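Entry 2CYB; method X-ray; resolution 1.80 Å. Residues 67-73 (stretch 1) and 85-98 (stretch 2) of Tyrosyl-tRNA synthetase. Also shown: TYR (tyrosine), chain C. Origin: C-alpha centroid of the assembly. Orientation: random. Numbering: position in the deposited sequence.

Stretch 1 (67-73) IVLLADI
Stretch 2 (85-98) EIAEVADYNKKVFI

How do the two stretches lie against each other? Residues 67-70 form a strand, A71 is the N-cap, and a new helix starts at D72; residues 85-98 are one continuous helix. Strand and long helix run nearly antiparallel, at 154°, their axes approaching to 9.7 Å. L70 CA lies 6.2 Å from A90 CA, and D72 CA 6.1 Å from I86 CA. No hydrogen bond crosses; packing buries 319 Å² in total.

Why is L70 the centre? It gives up the most area, its CA-to-CB bond pointing toward the helix. With chi1 m (-64°) and chi2 t (163°), its two methyls spread over the helix surface: both lie near A90 O (CD1 at 3.8 Å, CD2 at 4.0 Å), CD1 going on to K94 CB at 4.0 Å and CD2 to N93 CB at 4.0 Å and F97 CE2 at 4.1 Å. A90 points its CA-to-CB bond toward the strand at one of the two nearest CA pairs, and its small side chain suits that close spacing. K94 (chi1 t, chi2 t) lends its aliphatic base while its end leads away, keeping the charge out of the apolar contact.

How does F97 reach both V68 and L70? Its chi1 of -72° (m) and chi2 of -51° present the ring's edge to L70 CD2. V68, two residues back on the same side of the strand, uses chi1 t to bring CG1 to 4.3 Å from F97 CD2. L69, between them, and I67, before V68, do not touch the helix; L69 CD2 instead sits 3.4 Å from the OH of the bound tyrosine.

What closes the other end? D72 CB packs 3.5 Å from I86 CG2, with I86 in m, t (-66°, 169°). The p rotamer of D72 (chi1 52°) lets OD2 accept a weak hydrogen bond from I73 N at 2.9 Å; both carboxylate oxygens are also satisfied elsewhere in the structure, so this acid can be buried. A71 points away, its CB 3.7 Å from tyrosine CD1.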

ATOM      1  N   ILE A  67      11.428  18.892  14.917  1.00 34.44           N
ATOM      2  CA  ILE A  67      11.534  17.447  14.821  1.00 30.34           C
ATOM      3  C   ILE A  67      12.186  17.104  13.487  1.00 34.66           C
ATOM      4  O   ILE A  67      11.826  17.661  12.452  1.00 29.51           O
ATOM      5  CB  ILE A  67      10.157  16.755  14.861  1.00 37.76           C
ATOM      6  CG1 ILE A  67       9.490  16.991  16.216  1.00 43.16           C
ATOM      7  CG2 ILE A  67      10.323  15.257  14.608  1.00 35.75           C
ATOM      8  CD1 ILE A  67       8.151  16.302  16.351  1.00 49.51           C
ATOM      9  N   VAL A  68      13.165  16.209  13.519  1.00 28.99           N
ATOM     10  CA  VAL A  68      13.814  15.765  12.296  1.00 33.40           C
ATOM     11  C   VAL A  68      13.469  14.295  12.166  1.00 35.64           C
ATOM     12  O   VAL A  68      13.848  13.484  13.009  1.00 35.26           O
ATOM     13  CB  VAL A  68      15.343  15.898  12.351  1.00 34.65           C
ATOM     14  CG1 VAL A  68      15.966  15.271  11.099  1.00 37.69           C
ATOM     15  CG2 VAL A  68      15.734  17.363  12.447  1.00 36.64           C
ATOM     16  N   LEU A  69      12.734  13.953  11.117  1.00 31.36           N
ATOM     17  CA  LEU A  69      12.350  12.566  10.899  1.00 30.10           C
ATOM     18  C   LEU A  69      13.311  11.856   9.960  1.00 34.61           C
ATOM     19  O   LEU A  69      13.457  12.232   8.791  1.00 31.09           O
ATOM     20  CB  LEU A  69      10.929  12.480  10.322  1.00 28.25           C
ATOM     21  CG  LEU A  69      10.486  11.076   9.873  1.00 29.85           C
ATOM     22  CD1 LEU A  69      10.402  10.143  11.078  1.00 27.70           C
ATOM     23  CD2 LEU A  69       9.136  11.171   9.182  1.00 30.07           C
ATOM     24  N   LEU A  70      13.987  10.846  10.491  1.00 25.66           N
ATOM     25  CA  LEU A  70      14.884  10.028   9.697  1.00 31.70           C
ATOM     26  C   LEU A  70      13.897   8.955   9.227  1.00 33.53           C
ATOM     27  O   LEU A  70      13.612   7.996   9.939  1.00 28.39           O
ATOM     28  CB  LEU A  70      15.983   9.438  10.584  1.00 30.85           C
ATOM     29  CG  LEU A  70      16.900  10.503  11.215  1.00 37.30           C
ATOM     30  CD1 LEU A  70      17.673   9.923  12.384  1.00 33.24           C
ATOM     31  CD2 LEU A  70      17.855  11.034  10.166  1.00 37.45           C
ATOM     32  N   ALA A  71      13.352   9.152   8.031  1.00 27.94           N
ATOM     33  CA  ALA A  71      12.345   8.253   7.478  1.00 26.68           C
ATOM     34  C   ALA A  71      12.905   6.973   6.884  1.00 25.89           C
ATOM     35  O   ALA A  71      12.921   6.808   5.667  1.00 23.48           O
ATOM     36  CB  ALA A  71      11.517   9.012   6.419  1.00 27.40           C
ATOM     37  N   ASP A  72      13.334   6.045   7.739  1.00 22.59           N
ATOM     38  CA  ASP A  72      13.918   4.803   7.259  1.00 24.67           C
ATOM     39  C   ASP A  72      12.962   3.902   6.488  1.00 25.58           C
ATOM     40  O   ASP A  72      13.359   3.285   5.510  1.00 30.85           O
ATOM     41  CB  ASP A  72      14.558   4.014   8.418  1.00 28.95           C
ATOM     42  CG  ASP A  72      13.613   3.802   9.592  1.00 32.61           C
ATOM     43  OD1 ASP A  72      13.953   2.976  10.467  1.00 40.16           O
ATOM     44  OD2 ASP A  72      12.550   4.457   9.665  1.00 30.86           O
ATOM     45  N   ILE A  73      11.711   3.813   6.928  1.00 28.23           N
ATOM     46  CA  ILE A  73      10.744   2.984   6.217  1.00 27.21           C
ATOM     47  C   ILE A  73      10.481   3.599   4.837  1.00 24.90           C
ATOM     48  O   ILE A  73      10.387   2.881   3.846  1.00 24.84           O
ATOM     49  CB  ILE A  73       9.420   2.882   6.982  1.00 23.05           C
ATOM     50  CG1 ILE A  73       9.669   2.288   8.375  1.00 36.16           C
ATOM     51  CG2 ILE A  73       8.432   2.025   6.201  1.00 29.15           C
ATOM     52  CD1 ILE A  73      10.333   0.942   8.358  1.00 38.10           C
ATOM     53  N   GLU A  85      21.108  -1.613   5.680  1.00 36.52           N
ATOM     54  CA  GLU A  85      21.859  -0.529   5.064  1.00 34.32           C
ATOM     55  C   GLU A  85      21.253   0.818   5.442  1.00 41.79           C
ATOM     56  O   GLU A  85      21.971   1.767   5.764  1.00 34.15           O
ATOM     57  CB  GLU A  85      21.858  -0.694   3.549  1.00 42.39           C
ATOM     58  CG  GLU A  85      22.395  -2.039   3.091  1.00 52.08           C
ATOM     59  CD  GLU A  85      22.297  -2.224   1.594  1.00 57.49           C
ATOM     60  OE1 GLU A  85      21.217  -1.937   1.026  1.00 49.36           O
ATOM     61  OE2 GLU A  85      23.296  -2.666   0.986  1.00 61.48           O
ATOM     62  N   ILE A  86      19.927   0.894   5.415  1.00 33.10           N
ATOM     63  CA  ILE A  86      19.234   2.133   5.745  1.00 32.10           C
ATOM     64  C   ILE A  86      19.416   2.526   7.211  1.00 38.53           C
ATOM     65  O   ILE A  86      19.517   3.711   7.536  1.00 33.21           O
ATOM     66  CB  ILE A  86      17.732   2.013   5.409  1.00 29.83           C
ATOM     67  CG1 ILE A  86      17.572   1.889   3.888  1.00 34.02           C
ATOM     68  CG2 ILE A  86      16.961   3.225   5.950  1.00 30.01           C
ATOM     69  CD1 ILE A  86      16.171   1.509   3.434  1.00 38.24           C
ATOM     70  N   ALA A  87      19.466   1.534   8.095  1.00 33.84           N
ATOM     71  CA  ALA A  87      19.643   1.803   9.518  1.00 36.95           C
ATOM     72  C   ALA A  87      20.987   2.491   9.762  1.00 34.74           C
ATOM     73  O   ALA A  87      21.082   3.418  10.570  1.00 36.05           O
ATOM     74  CB  ALA A  87      19.567   0.503  10.312  1.00 41.67           C
ATOM     75  N   GLU A  88      22.015   2.027   9.056  1.00 35.89           N
ATOM     76  CA  GLU A  88      23.363   2.578   9.176  1.00 43.86           C
ATOM     77  C   GLU A  88      23.451   3.997   8.628  1.00 40.62           C
ATOM     78  O   GLU A  88      24.081   4.858   9.232  1.00 37.97           O
ATOM     79  CB  GLU A  88      24.372   1.686   8.446  1.00 40.62           C
ATOM     80  CG  GLU A  88      24.841   0.479   9.247  1.00 65.19           C
ATOM     81  CD  GLU A  88      25.752   0.861  10.407  1.00 71.81           C
ATOM     82  OE1 GLU A  88      25.309   1.612  11.305  1.00 78.45           O
ATOM     83  OE2 GLU A  88      26.916   0.408  10.419  1.00 79.08           O
ATOM     84  N   VAL A  89      22.829   4.239   7.480  1.00 36.39           N
ATOM     85  CA  VAL A  89      22.851   5.572   6.897  1.00 36.09           C
ATOM     86  C   VAL A  89      22.083   6.534   7.798  1.00 33.86           C
ATOM     87  O   VAL A  89      22.442   7.706   7.927  1.00 39.24           O
ATOM     88  CB  VAL A  89      22.210   5.585   5.490  1.00 37.86           C
ATOM     89  CG1 VAL A  89      22.214   6.997   4.932  1.00 36.80           C
ATOM     90  CG2 VAL A  89      22.968   4.652   4.564  1.00 44.18           C
ATOM     91  N   ALA A  90      21.022   6.036   8.421  1.00 32.16           N
ATOM     92  CA  ALA A  90      20.208   6.857   9.308  1.00 31.98           C
ATOM     93  C   ALA A  90      21.026   7.394  10.484  1.00 36.59           C
ATOM     94  O   ALA A  90      20.899   8.562  10.856  1.00 32.75           O
ATOM     95  CB  ALA A  90      19.020   6.054   9.821  1.00 29.53           C
ATOM     96  N   ASP A  91      21.864   6.544  11.067  1.00 39.30           N
ATOM     97  CA  ASP A  91      22.693   6.966  12.197  1.00 44.24           C
ATOM     98  C   ASP A  91      23.708   7.997  11.725  1.00 37.44           C
ATOM     99  O   ASP A  91      23.959   8.992  12.402  1.00 37.30           O
ATOM    100  CB  ASP A  91      23.426   5.772  12.810  1.00 50.03           C
ATOM    101  CG  ASP A  91      22.482   4.768  13.428  1.00 63.76           C
ATOM    102  OD1 ASP A  91      21.644   5.178  14.261  1.00 67.07           O
ATOM    103  OD2 ASP A  91      22.581   3.570  13.085  1.00 72.86           O
ATOM    104  N   TYR A  92      24.285   7.747  10.556  1.00 36.71           N
ATOM    105  CA  TYR A  92      25.254   8.662   9.977  1.00 35.58           C
ATOM    106  C   TYR A  92      24.600  10.012   9.725  1.00 39.33           C
ATOM    107  O   TYR A  92      25.180  11.057  10.023  1.00 39.06           O
ATOM    108  CB  TYR A  92      25.788   8.105   8.660  1.00 41.64           C
ATOM    109  CG  TYR A  92      26.567   9.122   7.863  1.00 42.74           C
ATOM    110  CD1 TYR A  92      27.711   9.722   8.390  1.00 50.48           C
ATOM    111  CD2 TYR A  92      26.145   9.507   6.591  1.00 45.84           C
ATOM    112  CE1 TYR A  92      28.415  10.684   7.672  1.00 47.46           C
ATOM    113  CE2 TYR A  92      26.840  10.469   5.863  1.00 43.54           C
ATOM    114  CZ  TYR A  92      27.971  11.053   6.409  1.00 48.10           C
ATOM    115  OH  TYR A  92      28.658  12.004   5.694  1.00 51.72           O
ATOM    116  N   ASN A  93      23.396   9.987   9.165  1.00 33.60           N
ATOM    117  CA  ASN A  93      22.665  11.219   8.882  1.00 34.19           C
ATOM    118  C   ASN A  93      22.392  12.034  10.138  1.00 32.97           C
ATOM    119  O   ASN A  93      22.485  13.260  10.115  1.00 34.51           O
ATOM    120  CB  ASN A  93      21.336  10.909   8.183  1.00 32.83           C
ATOM    121  CG  ASN A  93      21.508  10.560   6.715  1.00 43.30           C
ATOM    122  OD1 ASN A  93      20.524  10.412   5.990  1.00 38.30           O
ATOM    123  ND2 ASN A  93      22.757  10.429   6.268  1.00 37.97           N
ATOM    124  N   LYS A  94      22.042  11.365  11.236  1.00 34.84           N
ATOM    125  CA  LYS A  94      21.772  12.079  12.478  1.00 36.66           C
ATOM    126  C   LYS A  94      23.018  12.842  12.911  1.00 35.82           C
ATOM    127  O   LYS A  94      22.933  13.993  13.338  1.00 35.16           O
ATOM    128  CB  LYS A  94      21.335  11.108  13.578  1.00 41.58           C
ATOM    129  CG  LYS A  94      20.913  11.772  14.890  1.00 47.90           C
ATOM    130  CD  LYS A  94      19.966  10.849  15.656  1.00 54.71           C
ATOM    131  CE  LYS A  94      20.540  10.344  16.971  1.00 62.45           C
ATOM    132  NZ  LYS A  94      20.422  11.347  18.062  1.00 66.71           N
ATOM    133  N   LYS A  95      24.175  12.200  12.786  1.00 38.25           N
ATOM    134  CA  LYS A  95      25.439  12.832  13.158  1.00 43.69           C
ATOM    135  C   LYS A  95      25.685  14.090  12.331  1.00 43.94           C
ATOM    136  O   LYS A  95      26.078  15.132  12.863  1.00 41.65           O
ATOM    137  CB  LYS A  95      26.603  11.862  12.949  1.00 38.69           C
ATOM    138  CG  LYS A  95      26.564  10.642  13.845  1.00 52.97           C
ATOM    139  CD  LYS A  95      27.784   9.768  13.611  1.00 53.07           C
ATOM    140  CE  LYS A  95      27.809   8.589  14.567  1.00 57.61           C
ATOM    141  NZ  LYS A  95      29.040   7.765  14.392  1.00 61.83           N
ATOM    142  N   VAL A  96      25.448  13.993  11.028  1.00 39.39           N
ATOM    143  CA  VAL A  96      25.657  15.127  10.141  1.00 37.50           C
ATOM    144  C   VAL A  96      24.721  16.278  10.469  1.00 40.96           C
ATOM    145  O   VAL A  96      25.164  17.417  10.605  1.00 40.13           O
ATOM    146  CB  VAL A  96      25.464  14.725   8.663  1.00 38.79           C
ATOM    147  CG1 VAL A  96      25.646  15.941   7.760  1.00 34.16           C
ATOM    148  CG2 VAL A  96      26.457  13.639   8.295  1.00 38.63           C
ATOM    149  N   PHE A  97      23.428  15.988  10.591  1.00 36.25           N
ATOM    150  CA  PHE A  97      22.463  17.032  10.902  1.00 43.81           C
ATOM    151  C   PHE A  97      22.838  17.767  12.185  1.00 41.27           C
ATOM    152  O   PHE A  97      22.661  18.983  12.287  1.00 37.88           O
ATOM    153  CB  PHE A  97      21.047  16.452  11.010  1.00 41.58           C
ATOM    154  CG  PHE A  97      20.460  16.039   9.682  1.00 42.43           C
ATOM    155  CD1 PHE A  97      20.462  16.919   8.603  1.00 44.45           C
ATOM    156  CD2 PHE A  97      19.893  14.777   9.515  1.00 40.83           C
ATOM    157  CE1 PHE A  97      19.911  16.550   7.372  1.00 42.50           C
ATOM    158  CE2 PHE A  97      19.341  14.400   8.290  1.00 44.09           C
ATOM    159  CZ  PHE A  97      19.350  15.291   7.216  1.00 39.57           C
ATOM    160  N   ILE A  98      23.357  17.028  13.161  1.00 41.15           N
ATOM    161  CA  ILE A  98      23.784  17.634  14.417  1.00 40.30           C
ATOM    162  C   ILE A  98      24.975  18.537  14.115  1.00 40.02           C
ATOM    163  O   ILE A  98      24.999  19.713  14.492  1.00 39.92           O
ATOM    164  CB  ILE A  98      24.220  16.560  15.440  1.00 38.83           C
ATOM    165  CG1 ILE A  98      23.019  15.695  15.827  1.00 44.54           C
ATOM    166  CG2 ILE A  98      24.816  17.229  16.681  1.00 42.50           C
ATOM    167  CD1 ILE A  98      23.358  14.551  16.752  1.00 48.95           C
TER
HETATM  168  N   TYR C 401       9.325  12.687   0.797  1.00 23.64           N
HETATM  169  CA  TYR C 401      10.528  13.327   1.385  1.00 24.29           C
HETATM  170  C   TYR C 401      11.628  13.492   0.340  1.00 28.77           C
HETATM  171  O   TYR C 401      12.696  14.015   0.699  1.00 29.21           O
HETATM  172  CB  TYR C 401      11.023  12.488   2.567  1.00 27.15           C
HETATM  173  CG  TYR C 401       9.993  12.417   3.668  1.00 24.91           C
HETATM  174  CD1 TYR C 401       9.513  11.194   4.137  1.00 25.85           C
HETATM  175  CD2 TYR C 401       9.493  13.593   4.242  1.00 22.90           C
HETATM  176  CE1 TYR C 401       8.554  11.143   5.163  1.00 23.28           C
HETATM  177  CE2 TYR C 401       8.548  13.556   5.252  1.00 26.77           C
HETATM  178  CZ  TYR C 401       8.082  12.332   5.712  1.00 28.99           C
HETATM  179  OH  TYR C 401       7.160  12.312   6.729  1.00 25.54           O
HETATM  180  OXT TYR C 401      11.402  13.110  -0.828  1.00 29.79           O